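Local coordinates for hypothetical conserved protein (Geobacillus kaustophilus, PDB 3VNP), which catalyses the reversible hydration of carbon dioxide to hydrogencarbonate as a trimeric gamma-class carbonic anhydrase that uses magnesium or zinc, at residues 12-17 against 31-36; 55-60 against 157-162; 62-67 against 84-89; 88-93 against 106-111. All blocks are in the same frame, centred on the assembly; numbering follows the deposited sequence.

In the fold
From the N terminus the chain winds as a left-handed parallel beta-helix, and contact 1 closes one of its first loops, bringing 31-36 back beside 12-17. Contact 2 opens at 55-60, where probable backbone bonds of R55 with E33 and of S36 with V56 join it to contact 1, and closes almost a hundred residues later on helix 146-170, tying the coil wall to that helix. Within that span lie contacts 3 and 4, on later coils: contact 3 pairs strand 63-65 with strand 85-87 and carries two metal-binding histidines, and contact 4 starts on its last residues, S88 and A89, to pair 88-93 with 106-111. Contacts 1 and 4 both reach one sheet, contact 3 another.

Contact 1: 12-17 against 31-36; sequences QIAASA and IGEETS
The carboxylate of E33 reaches back over 12-17, and its OE2 takes the backbone N-H of S16 at 3.1 Å, with S16 N lying above the carboxylate plane. A bend at chi2 (75°) turns the acid that way. S16 OG, in the crowded position between its own N and carbonyl carbon (chi1 70°), donates to the same OE2 and accepts from E34 N at 2.7 Å; its place is less certain, because the model sets it too near E33 CG. Two ladder bonds follow, both in the carbonyl plane: I31 N to Q12 O at 3.0 Å, nearly straight at 170°, and A14 N to I31 O at 3.1 Å. They flank the parallel bridge of I13 with I31, whose side chains run alongside each other and meet at the tips, CD1 to CD1 at 3.5 Å. A14 CB sits against G32 O at 3.4 Å, and A17 CA sends a C-H toward O of T35, which ends the type II turn 32-35. Beyond the pair, N54 holds E33 N, while Q164 and K167 of the C-terminal helix bond the carbonyls of S16 and A17. The contact thus joins two coils of the hexapeptide beta-helix at a corner, where strand pairing gives way to side-chain bonds: E33 OE2 takes S16 N and, less surely, S16 OG, which would probably favour ionised E33 and hold the loop after I13 to turn 32-35.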
loop_
_atom_site.group_PDB
_atom_site.type_symbol
_atom_site.label_atom_id
_atom_site.label_comp_id
_atom_site.label_asym_id
_atom_site.label_seq_id
_atom_site.Cartn_x
_atom_site.Cartn_y
_atom_site.Cartn_z
ATOM N N GLN A 12 -1.202 18.059 -16.557
ATOM C CA GLN A 12 -1.962 18.210 -17.788
ATOM C C GLN A 12 -2.671 16.881 -18.040
ATOM O O GLN A 12 -2.057 15.909 -18.487
ATOM C CB GLN A 12 -1.032 18.574 -18.950
ATOM C CG GLN A 12 -0.657 20.057 -18.986
ATOM C CD GLN A 12 0.335 20.388 -20.090
ATOM O OE1 GLN A 12 0.138 20.023 -21.254
ATOM N NE2 GLN A 12 1.407 21.091 -19.731
ATOM N N ILE A 13 -3.966 16.846 -17.735
ATOM C CA ILE A 13 -4.778 15.639 -17.888
ATOM C C ILE A 13 -5.694 15.670 -19.110
ATOM O O ILE A 13 -6.418 16.637 -19.316
ATOM C CB ILE A 13 -5.680 15.423 -16.645
ATOM C CG1 ILE A 13 -4.907 15.750 -15.362
ATOM C CG2 ILE A 13 -6.206 14.001 -16.624
ATOM C CD1 ILE A 13 -3.579 15.066 -15.237
ATOM N N ALA A 14 -5.676 14.607 -19.908
ATOM C CA ALA A 14 -6.540 14.537 -21.083
ATOM C C ALA A 14 -7.995 14.601 -20.615
ATOM O O ALA A 14 -8.294 14.283 -19.467
ATOM C CB ALA A 14 -6.291 13.249 -21.839
ATOM N N ALA A 15 -8.902 15.000 -21.497
ATOM C CA ALA A 15 -10.312 15.114 -21.123
ATOM C C ALA A 15 -11.029 13.779 -20.905
ATOM O O ALA A 15 -11.915 13.682 -20.051
ATOM C CB ALA A 15 -11.066 15.948 -22.167
ATOM N N SER A 16 -10.649 12.755 -21.667
ATOM C CA SER A 16 -11.277 11.443 -21.542
ATOM C C SER A 16 -10.682 10.612 -20.406
ATOM O O SER A 16 -11.099 9.473 -20.179
ATOM C CB SER A 16 -11.143 10.659 -22.849
ATOM O OG SER A 16 -9.799 10.273 -23.061
ATOM N N ALA A 17 -9.711 11.177 -19.696
ATOM C CA ALA A 17 -9.076 10.460 -18.593
ATOM C C ALA A 17 -9.965 10.367 -17.349
ATOM O O ALA A 17 -10.730 11.285 -17.037
ATOM C CB ALA A 17 -7.751 11.124 -18.236
ATOM N N ILE A 31 -0.918 13.120 -18.396
ATOM C CA ILE A 31 -1.717 11.906 -18.523
ATOM C C ILE A 31 -2.497 11.871 -19.839
ATOM O O ILE A 31 -3.218 12.813 -20.176
ATOM C CB ILE A 31 -2.676 11.761 -17.317
ATOM C CG1 ILE A 31 -1.855 11.523 -16.043
ATOM C CG2 ILE A 31 -3.638 10.605 -17.540
ATOM C CD1 ILE A 31 -2.627 11.727 -14.753
ATOM N N GLY A 32 -2.350 10.762 -20.562
ATOM C CA GLY A 32 -2.997 10.588 -21.851
ATOM C C GLY A 32 -4.481 10.287 -21.874
ATOM O O GLY A 32 -5.140 10.181 -20.839
ATOM N N GLU A 33 -4.996 10.139 -23.090
ATOM C CA GLU A 33 -6.407 9.871 -23.347
ATOM C C GLU A 33 -6.818 8.449 -22.950
ATOM O O GLU A 33 -6.059 7.490 -23.112
ATOM C CB GLU A 33 -6.694 10.096 -24.841
ATOM C CG GLU A 33 -8.020 10.789 -25.191
ATOM C CD GLU A 33 -8.019 12.295 -24.924
ATOM O OE1 GLU A 33 -7.083 12.994 -25.377
ATOM O OE2 GLU A 33 -8.966 12.785 -24.271
ATOM N N GLU A 34 -8.030 8.327 -22.421
ATOM C CA GLU A 34 -8.578 7.039 -22.013
ATOM C C GLU A 34 -7.840 6.290 -20.895
ATOM O O GLU A 34 -8.184 5.147 -20.593
ATOM C CB GLU A 34 -8.717 6.122 -23.237
ATOM C CG GLU A 34 -9.826 6.541 -24.198
ATOM C CD GLU A 34 -9.915 5.648 -25.424
ATOM O OE1 GLU A 34 -8.946 5.618 -26.211
ATOM O OE2 GLU A 34 -10.954 4.977 -25.604
ATOM N N THR A 35 -6.836 6.903 -20.275
ATOM C CA THR A 35 -6.150 6.198 -19.205
ATOM C C THR A 35 -6.920 6.408 -17.898
ATOM O O THR A 35 -7.588 7.428 -17.710
ATOM C CB THR A 35 -4.681 6.660 -19.034
ATOM O OG1 THR A 35 -4.628 7.871 -18.275
ATOM C CG2 THR A 35 -4.045 6.883 -20.380
ATOM N N SER A 36 -6.845 5.426 -17.010
ATOM C CA SER A 36 -7.549 5.504 -15.742
ATOM C C SER A 36 -6.606 5.380 -14.556
ATOM O O SER A 36 -5.799 4.459 -14.489
ATOM C CB SER A 36 -8.614 4.410 -15.681
ATOM O OG SER A 36 -8.098 3.192 -16.176
#

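Contact 2: 55-60 against 157-162; sequences RVNIQD and REYVEK
N57 places its CG between the backbone N and the carbonyl carbon (chi1 68°), and Y159 holds chi1 at -93°, off a staggered value; together these lay the N57 amide over a face of the Y159 ring, stacked with the planes 17° apart. N57 CG stands 3.7 Å from Y159 CG, and N57 CB touches Y159 CB at the same 3.7 Å. Q59, with CG anti to its carbonyl carbon and the chain extended, brings a second amide almost parallel to the ring at its phenolic end, Q59 CD to Y159 OH 3.3 Å and Q59 NE2 to Y159 CE1 3.5 Å. On the next residue, V160 CG2 packs over a face of the R55 guanidinium, 3.8 Å from R55 NH2, after R55 bends at chi3. The ring of W38 also meets that of Y159, and the tyrosine hydroxyl is bonded by R44 of the second subunit. Helix 146-170 is thereby laid along the beta-helix wall through two amides against one aromatic ring, with V160 against R55 beside them. Q59 lies beside the magnesium ligand H82, so this packing reaches the intersubunit active site, and the charge of R44 would probably polarise the Y159 hydroxyl.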
loop_
_atom_site.group_PDB
_atom_site.type_symbol
_atom_site.label_atom_id
_atom_site.label_comp_id
_atom_site.label_asym_id
_atom_site.label_seq_id
_atom_site.Cartn_x
_atom_site.Cartn_y
_atom_site.Cartn_z
ATOM N N ARG A 55 -4.618 5.150 -22.916
ATOM C CA ARG A 55 -5.206 3.849 -22.622
ATOM C C ARG A 55 -4.460 3.061 -21.554
ATOM O O ARG A 55 -4.474 1.828 -21.555
ATOM C CB ARG A 55 -5.280 3.011 -23.890
ATOM C CG ARG A 55 -5.799 3.758 -25.084
ATOM C CD ARG A 55 -6.079 2.799 -26.212
ATOM N NE ARG A 55 -7.389 2.173 -26.069
ATOM C CZ ARG A 55 -7.607 0.865 -26.173
ATOM N NH1 ARG A 55 -6.592 0.039 -26.412
ATOM N NH2 ARG A 55 -8.843 0.384 -26.053
ATOM N N VAL A 56 -3.814 3.775 -20.641
ATOM C CA VAL A 56 -3.070 3.146 -19.556
ATOM C C VAL A 56 -3.935 3.050 -18.301
ATOM O O VAL A 56 -4.812 3.890 -18.086
ATOM C CB VAL A 56 -1.822 3.981 -19.191
ATOM C CG1 VAL A 56 -1.161 3.409 -17.947
ATOM C CG2 VAL A 56 -0.854 4.021 -20.365
ATOM N N ASN A 57 -3.714 2.024 -17.483
ATOM C CA ASN A 57 -4.458 1.916 -16.230
ATOM C C ASN A 57 -3.485 1.730 -15.080
ATOM O O ASN A 57 -2.639 0.838 -15.102
ATOM C CB ASN A 57 -5.489 0.776 -16.240
ATOM C CG ASN A 57 -4.860 -0.599 -16.267
ATOM O OD1 ASN A 57 -4.696 -1.202 -17.333
ATOM N ND2 ASN A 57 -4.504 -1.111 -15.091
ATOM N N ILE A 58 -3.587 2.618 -14.100
ATOM C CA ILE A 58 -2.751 2.580 -12.912
ATOM C C ILE A 58 -3.710 2.268 -11.768
ATOM O O ILE A 58 -4.413 3.144 -11.263
ATOM C CB ILE A 58 -2.049 3.932 -12.711
ATOM C CG1 ILE A 58 -1.056 4.146 -13.859
ATOM C CG2 ILE A 58 -1.329 3.971 -11.367
ATOM C CD1 ILE A 58 -0.355 5.475 -13.826
ATOM N N GLN A 59 -3.741 0.998 -11.379
ATOM C CA GLN A 59 -4.653 0.531 -10.347
ATOM C C GLN A 59 -4.469 1.047 -8.921
ATOM O O GLN A 59 -3.447 1.640 -8.573
ATOM C CB GLN A 59 -4.706 -1.002 -10.385
ATOM C CG GLN A 59 -5.461 -1.517 -11.613
ATOM C CD GLN A 59 -5.312 -3.006 -11.833
ATOM O OE1 GLN A 59 -5.516 -3.806 -10.918
ATOM N NE2 GLN A 59 -4.960 -3.391 -13.058
ATOM N N ASP A 60 -5.514 0.814 -8.131
ATOM C CA ASP A 60 -5.660 1.224 -6.735
ATOM C C ASP A 60 -4.445 1.235 -5.824
ATOM O O ASP A 60 -3.657 0.292 -5.802
ATOM C CB ASP A 60 -6.745 0.362 -6.099
ATOM C CG ASP A 60 -7.936 0.166 -7.024
ATOM O OD1 ASP A 60 -8.844 1.033 -7.056
ATOM O OD2 ASP A 60 -7.948 -0.855 -7.741
ATOM N N ARG A 157 -7.949 -3.355 -22.643
ATOM C CA ARG A 157 -9.203 -2.864 -23.206
ATOM C C ARG A 157 -10.300 -2.776 -22.147
ATOM O O ARG A 157 -11.060 -1.808 -22.109
ATOM C CB ARG A 157 -9.648 -3.783 -24.346
ATOM C CG ARG A 157 -10.978 -3.422 -24.969
ATOM C CD ARG A 157 -11.390 -4.481 -25.979
ATOM N NE ARG A 157 -11.498 -5.800 -25.360
ATOM C CZ ARG A 157 -11.846 -6.908 -26.006
ATOM N NH1 ARG A 157 -12.122 -6.865 -27.306
ATOM N NH2 ARG A 157 -11.915 -8.064 -25.350
ATOM N N GLU A 158 -10.380 -3.792 -21.293
ATOM C CA GLU A 158 -11.376 -3.826 -20.228
ATOM C C GLU A 158 -11.276 -2.604 -19.312
ATOM O O GLU A 158 -12.297 -2.036 -18.921
ATOM C CB GLU A 158 -11.213 -5.096 -19.389
ATOM C CG GLU A 158 -12.069 -5.120 -18.121
ATOM C CD GLU A 158 -11.563 -6.117 -17.083
ATOM O OE1 GLU A 158 -11.489 -7.322 -17.401
ATOM O OE2 GLU A 158 -11.236 -5.695 -15.947
ATOM N N TYR A 159 -10.057 -2.198 -18.961
ATOM C CA TYR A 159 -9.906 -1.044 -18.081
ATOM C C TYR A 159 -10.265 0.297 -18.713
ATOM O O TYR A 159 -10.523 1.268 -18.000
ATOM C CB TYR A 159 -8.497 -0.986 -17.473
ATOM C CG TYR A 159 -8.436 -1.668 -16.123
ATOM C CD1 TYR A 159 -8.025 -2.997 -16.001
ATOM C CD2 TYR A 159 -8.872 -1.006 -14.972
ATOM C CE1 TYR A 159 -8.054 -3.653 -14.766
ATOM C CE2 TYR A 159 -8.908 -1.652 -13.731
ATOM C CZ TYR A 159 -8.499 -2.974 -13.636
ATOM O OH TYR A 159 -8.550 -3.616 -12.416
ATOM N N VAL A 160 -10.282 0.357 -20.041
ATOM C CA VAL A 160 -10.661 1.590 -20.718
ATOM C C VAL A 160 -12.177 1.685 -20.572
ATOM O O VAL A 160 -12.728 2.764 -20.355
ATOM C CB VAL A 160 -10.299 1.556 -22.211
ATOM C CG1 VAL A 160 -10.749 2.841 -22.873
ATOM C CG2 VAL A 160 -8.804 1.376 -22.379
ATOM N N GLU A 161 -12.839 0.535 -20.690
ATOM C CA GLU A 161 -14.287 0.454 -20.544
ATOM C C GLU A 161 -14.670 0.865 -19.121
ATOM O O GLU A 161 -15.489 1.765 -18.938
ATOM C CB GLU A 161 -14.783 -0.975 -20.801
ATOM C CG GLU A 161 -15.500 -1.191 -22.128
ATOM C CD GLU A 161 -14.547 -1.318 -23.308
ATOM O OE1 GLU A 161 -13.702 -0.412 -23.502
ATOM O OE2 GLU A 161 -14.645 -2.324 -24.049
ATOM N N LYS A 162 -14.080 0.204 -18.119
ATOM C CA LYS A 162 -14.379 0.519 -16.719
ATOM C C LYS A 162 -14.029 1.957 -16.391
ATOM O O LYS A 162 -14.735 2.614 -15.633
ATOM C CB LYS A 162 -13.612 -0.388 -15.749
ATOM C CG LYS A 162 -13.983 -1.852 -15.782
ATOM C CD LYS A 162 -13.511 -2.543 -14.512
ATOM C CE LYS A 162 -13.536 -4.062 -14.642
ATOM N NZ LYS A 162 -14.864 -4.583 -15.069
#

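Contact 3: 62-67 against 84-89; sequences SILHQS and VILHSA. With MG (magnesium ion), chain E.
Two neighbouring coils of the left-handed beta-helix pair here as parallel strands, and one face of the pair carries the metal site. H65 starts with CB 3.9 Å from H87 CD2; CG lies anti to the backbone N (chi1 -159°), and ND1 binds the magnesium ion at 2.3 Å. Its far nitrogen, NE2, is bonded to D46, which fixes the ring's rotation and probably strengthens the other nitrogen as a donor to the metal. H87 comes alongside, pointing the same way, and gives NE2 to the ion at 2.4 Å; the two ring planes stand at 88°. Its ND1 is held by D105, and one ring face lies over the backbone of H65 and Q66. A water at 2.4 Å from the ion and H82 of the third subunit add ligands, so the site is built between subunits. Below the site, L86 N bonds I63 O at 2.9 Å within an alternating ladder, and L64 CD1 meets L86 CD1 at 4.0 Å on the other face. At the start of the ladder S62 OG accepts V84 N at 3.1 Å and also bonds Q59 O; an alanine here would lose both links and probably leave the buried V84 N-H poorly satisfied. After the histidines, S88 N still reaches H65 O, and S88 OG, which also bonds N70 O, receives S67 N at 2.6 Å along a nearly straight line, 167° at the hydrogen.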
loop_
_atom_site.group_PDB
_atom_site.type_symbol
_atom_site.label_atom_id
_atom_site.label_comp_id
_atom_site.label_asym_id
_atom_site.label_seq_id
_atom_site.Cartn_x
_atom_site.Cartn_y
_atom_site.Cartn_z
ATOM N N SER A 62 -1.568 2.901 -5.837
ATOM C CA SER A 62 -0.202 2.887 -6.343
ATOM C C SER A 62 0.522 4.188 -6.013
ATOM O O SER A 62 -0.099 5.210 -5.699
ATOM C CB SER A 62 -0.190 2.659 -7.847
ATOM O OG SER A 62 -0.737 1.393 -8.147
ATOM N N ILE A 63 1.844 4.138 -6.069
ATOM C CA ILE A 63 2.643 5.315 -5.796
ATOM C C ILE A 63 3.597 5.550 -6.963
ATOM O O ILE A 63 4.409 4.683 -7.304
ATOM C CB ILE A 63 3.486 5.156 -4.513
ATOM C CG1 ILE A 63 2.627 4.605 -3.372
ATOM C CG2 ILE A 63 4.082 6.504 -4.124
ATOM C CD1 ILE A 63 1.412 5.458 -3.042
ATOM N N LEU A 64 3.482 6.720 -7.580
ATOM C CA LEU A 64 4.356 7.086 -8.685
ATOM C C LEU A 64 5.193 8.289 -8.270
ATOM O O LEU A 64 4.654 9.326 -7.887
ATOM C CB LEU A 64 3.538 7.403 -9.943
ATOM C CG LEU A 64 3.194 6.167 -10.794
ATOM C CD1 LEU A 64 2.422 5.151 -9.952
ATOM C CD2 LEU A 64 2.384 6.579 -12.021
ATOM N N HIS A 65 6.514 8.133 -8.313
ATOM C CA HIS A 65 7.418 9.217 -7.953
ATOM C C HIS A 65 8.717 9.115 -8.759
ATOM O O HIS A 65 8.870 8.235 -9.606
ATOM C CB HIS A 65 7.732 9.182 -6.452
ATOM C CG HIS A 65 8.216 10.491 -5.906
ATOM N ND1 HIS A 65 9.102 10.579 -4.854
ATOM C CD2 HIS A 65 7.933 11.766 -6.261
ATOM C CE1 HIS A 65 9.346 11.849 -4.588
ATOM N NE2 HIS A 65 8.649 12.590 -5.428
ATOM N N GLN A 66 9.658 10.013 -8.493
ATOM C CA GLN A 66 10.911 9.995 -9.226
ATOM C C GLN A 66 12.111 10.366 -8.366
ATOM O O GLN A 66 11.973 10.961 -7.293
ATOM C CB GLN A 66 10.862 10.977 -10.413
ATOM C CG GLN A 66 9.504 11.182 -11.074
ATOM C CD GLN A 66 8.584 12.044 -10.234
ATOM O OE1 GLN A 66 9.014 13.040 -9.657
ATOM N NE2 GLN A 66 7.310 11.676 -10.171
ATOM N N SER A 67 13.286 9.980 -8.854
ATOM C CA SER A 67 14.557 10.319 -8.227
ATOM C C SER A 67 15.096 11.407 -9.186
ATOM O O SER A 67 14.688 11.469 -10.359
ATOM C CB SER A 67 15.488 9.097 -8.171
ATOM O OG SER A 67 15.706 8.537 -9.453
ATOM N N VAL A 84 1.070 -0.668 -6.609
ATOM C CA VAL A 84 2.401 -0.799 -7.165
ATOM C C VAL A 84 3.192 0.482 -6.923
ATOM O O VAL A 84 2.630 1.581 -6.881
ATOM C CB VAL A 84 2.363 -1.078 -8.688
ATOM C CG1 VAL A 84 3.735 -0.779 -9.324
ATOM C CG2 VAL A 84 1.990 -2.528 -8.934
ATOM N N ILE A 85 4.496 0.327 -6.747
ATOM C CA ILE A 85 5.376 1.468 -6.566
ATOM C C ILE A 85 6.208 1.587 -7.847
ATOM O O ILE A 85 6.848 0.628 -8.274
ATOM C CB ILE A 85 6.336 1.277 -5.375
ATOM C CG1 ILE A 85 5.552 1.248 -4.064
ATOM C CG2 ILE A 85 7.362 2.399 -5.356
ATOM C CD1 ILE A 85 6.420 1.031 -2.823
ATOM N N LEU A 86 6.175 2.754 -8.470
ATOM C CA LEU A 86 6.950 2.986 -9.680
ATOM C C LEU A 86 7.820 4.177 -9.368
ATOM O O LEU A 86 7.320 5.274 -9.133
ATOM C CB LEU A 86 6.038 3.300 -10.870
ATOM C CG LEU A 86 5.080 2.188 -11.302
ATOM C CD1 LEU A 86 4.225 2.670 -12.462
ATOM C CD2 LEU A 86 5.875 0.958 -11.700
ATOM N N HIS A 87 9.128 3.957 -9.348
ATOM C CA HIS A 87 10.050 5.031 -9.029
ATOM C C HIS A 87 11.035 5.280 -10.164
ATOM O O HIS A 87 11.949 4.490 -10.383
ATOM C CB HIS A 87 10.789 4.683 -7.740
ATOM C CG HIS A 87 11.140 5.876 -6.910
ATOM N ND1 HIS A 87 12.287 6.615 -7.112
ATOM C CD2 HIS A 87 10.481 6.473 -5.888
ATOM C CE1 HIS A 87 12.319 7.616 -6.249
ATOM N NE2 HIS A 87 11.233 7.553 -5.498
ATOM N N SER A 88 10.840 6.386 -10.881
ATOM C CA SER A 88 11.707 6.741 -12.001
ATOM C C SER A 88 11.896 5.537 -12.905
ATOM O O SER A 88 13.000 5.264 -13.371
ATOM C CB SER A 88 13.068 7.210 -11.500
ATOM O OG SER A 88 12.974 8.496 -10.927
ATOM N N ALA A 89 10.809 4.813 -13.139
ATOM C CA ALA A 89 10.862 3.634 -13.982
ATOM C C ALA A 89 10.437 3.987 -15.394
ATOM O O ALA A 89 9.774 5.003 -15.619
ATOM C CB ALA A 89 9.952 2.548 -13.423
HETATM MG MG MG E . 10.479 9.030 -3.780
HETATM O O HOH W 1 11.796 10.268 -2.150
#

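Contact 4: 88-93 against 106-111; sequences SAIVRK and RAEIGE
The R92 guanidinium has I90 CG2 over one face, 3.6 Å above its plane, and E108 at its edge, with CD in plane. The grip is side-on and converges on one oxygen: R92 NE reaches E108 OE2 at 2.8 Å on the anti lone pair, and R92 NH2 reaches the same E108 OE2 at 2.7 Å from above the carboxylate plane, because the two flat groups are turned 39° apart. A bend at chi2 (-57°) folds the arginine back over I90 of its own segment, whereas E108 extends with CG anti to its backbone N. E75 takes the remaining nitrogen, NH1, in a second salt bridge. An alanine in place of R92 would remove both bridges and probably leave E108 and E75 less firmly placed. Beneath the charges the coils pair in parallel: I90 N to A107 O 3.1 Å, I109 N to I90 O 2.8 Å and R92 N to I109 O 2.9 Å, each donor nearly along the C=O axis. R106 N also reaches S88 O. On the face opposite I90 and E108, V91 and I109 pack together and against I97. The contact therefore stacks two rungs of the hexapeptide beta-helix with an apolar face (V91, I109) and a face where I90 lies beside the charges, and on the latter one arginine between two acids would probably keep both ionised and link successive coils across the backbone ladder.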
loop_
_atom_site.group_PDB
_atom_site.type_symbol
_atom_site.label_atom_id
_atom_site.label_comp_id
_atom_site.label_asym_id
_atom_site.label_seq_id
_atom_site.Cartn_x
_atom_site.Cartn_y
_atom_site.Cartn_z
ATOM N N SER A 88 10.840 6.386 -10.881
ATOM C CA SER A 88 11.707 6.741 -12.001
ATOM C C SER A 88 11.896 5.537 -12.905
ATOM O O SER A 88 13.000 5.264 -13.371
ATOM C CB SER A 88 13.068 7.210 -11.500
ATOM O OG SER A 88 12.974 8.496 -10.927
ATOM N N ALA A 89 10.809 4.813 -13.139
ATOM C CA ALA A 89 10.862 3.634 -13.982
ATOM C C ALA A 89 10.437 3.987 -15.394
ATOM O O ALA A 89 9.774 5.003 -15.619
ATOM C CB ALA A 89 9.952 2.548 -13.423
ATOM N N ILE A 90 10.835 3.143 -16.339
ATOM C CA ILE A 90 10.493 3.321 -17.738
ATOM C C ILE A 90 9.769 2.057 -18.173
ATOM O O ILE A 90 10.384 1.011 -18.360
ATOM C CB ILE A 90 11.758 3.535 -18.579
ATOM C CG1 ILE A 90 12.454 4.810 -18.109
ATOM C CG2 ILE A 90 11.408 3.638 -20.064
ATOM C CD1 ILE A 90 13.808 5.022 -18.712
ATOM N N VAL A 91 8.451 2.159 -18.308
ATOM C CA VAL A 91 7.619 1.026 -18.698
ATOM C C VAL A 91 7.212 1.180 -20.159
ATOM O O VAL A 91 6.503 2.124 -20.516
ATOM C CB VAL A 91 6.345 0.952 -17.817
ATOM C CG1 VAL A 91 5.635 -0.365 -18.033
ATOM C CG2 VAL A 91 6.712 1.136 -16.349
ATOM N N ARG A 92 7.657 0.252 -21.003
ATOM C CA ARG A 92 7.338 0.313 -22.426
ATOM C C ARG A 92 5.912 -0.119 -22.759
ATOM O O ARG A 92 5.224 -0.742 -21.944
ATOM C CB ARG A 92 8.344 -0.523 -23.228
ATOM C CG ARG A 92 9.779 -0.043 -23.081
ATOM C CD ARG A 92 9.887 1.409 -23.484
ATOM N NE ARG A 92 11.246 1.917 -23.372
ATOM C CZ ARG A 92 11.614 3.138 -23.751
ATOM N NH1 ARG A 92 10.714 3.966 -24.268
ATOM N NH2 ARG A 92 12.874 3.535 -23.608
ATOM N N LYS A 93 5.480 0.222 -23.971
ATOM C CA LYS A 93 4.138 -0.093 -24.440
ATOM C C LYS A 93 3.655 -1.509 -24.199
ATOM O O LYS A 93 4.381 -2.484 -24.394
ATOM C CB LYS A 93 4.006 0.237 -25.930
ATOM C CG LYS A 93 3.859 1.730 -26.184
ATOM C CD LYS A 93 3.683 2.089 -27.660
ATOM C CE LYS A 93 3.504 3.608 -27.826
ATOM N NZ LYS A 93 3.441 4.038 -29.256
ATOM N N ARG A 106 15.453 3.877 -13.058
ATOM C CA ARG A 106 16.059 3.628 -14.359
ATOM C C ARG A 106 15.835 2.208 -14.844
ATOM O O ARG A 106 16.324 1.815 -15.903
ATOM C CB ARG A 106 17.549 3.970 -14.319
ATOM C CG ARG A 106 17.797 5.411 -13.897
ATOM C CD ARG A 106 19.275 5.730 -13.782
ATOM N NE ARG A 106 19.856 6.123 -15.060
ATOM C CZ ARG A 106 21.149 6.378 -15.238
ATOM N NH1 ARG A 106 21.992 6.276 -14.217
ATOM N NH2 ARG A 106 21.597 6.739 -16.434
ATOM N N ALA A 107 15.085 1.436 -14.073
ATOM C CA ALA A 107 14.779 0.078 -14.482
ATOM C C ALA A 107 13.890 0.212 -15.710
ATOM O O ALA A 107 12.892 0.924 -15.676
ATOM C CB ALA A 107 14.034 -0.654 -13.379
ATOM N N GLU A 108 14.256 -0.449 -16.800
ATOM C CA GLU A 108 13.447 -0.373 -18.009
ATOM C C GLU A 108 12.728 -1.687 -18.270
ATOM O O GLU A 108 13.342 -2.748 -18.362
ATOM C CB GLU A 108 14.313 0.007 -19.207
ATOM C CG GLU A 108 13.604 -0.064 -20.551
ATOM C CD GLU A 108 14.397 0.616 -21.651
ATOM O OE1 GLU A 108 15.645 0.564 -21.596
ATOM O OE2 GLU A 108 13.778 1.194 -22.568
ATOM N N ILE A 109 11.411 -1.603 -18.382
ATOM C CA ILE A 109 10.599 -2.779 -18.616
ATOM C C ILE A 109 10.146 -2.827 -20.065
ATOM O O ILE A 109 9.285 -2.062 -20.494
ATOM C CB ILE A 109 9.396 -2.799 -17.648
ATOM C CG1 ILE A 109 9.921 -2.983 -16.220
ATOM C CG2 ILE A 109 8.426 -3.910 -18.016
ATOM C CD1 ILE A 109 8.878 -2.827 -15.168
ATOM N N GLY A 110 10.760 -3.747 -20.802
ATOM C CA GLY A 110 10.485 -3.927 -22.210
ATOM C C GLY A 110 9.045 -4.065 -22.637
ATOM O O GLY A 110 8.184 -4.542 -21.905
ATOM N N GLU A 111 8.805 -3.632 -23.864
ATOM C CA GLU A 111 7.498 -3.679 -24.492
ATOM C C GLU A 111 6.850 -5.063 -24.363
ATOM O O GLU A 111 7.491 -6.086 -24.608
ATOM C CB GLU A 111 7.675 -3.317 -25.965
ATOM C CG GLU A 111 6.431 -3.354 -26.814
ATOM C CD GLU A 111 6.761 -3.188 -28.286
ATOM O OE1 GLU A 111 7.482 -2.222 -28.630
ATOM O OE2 GLU A 111 6.303 -4.025 -29.096
#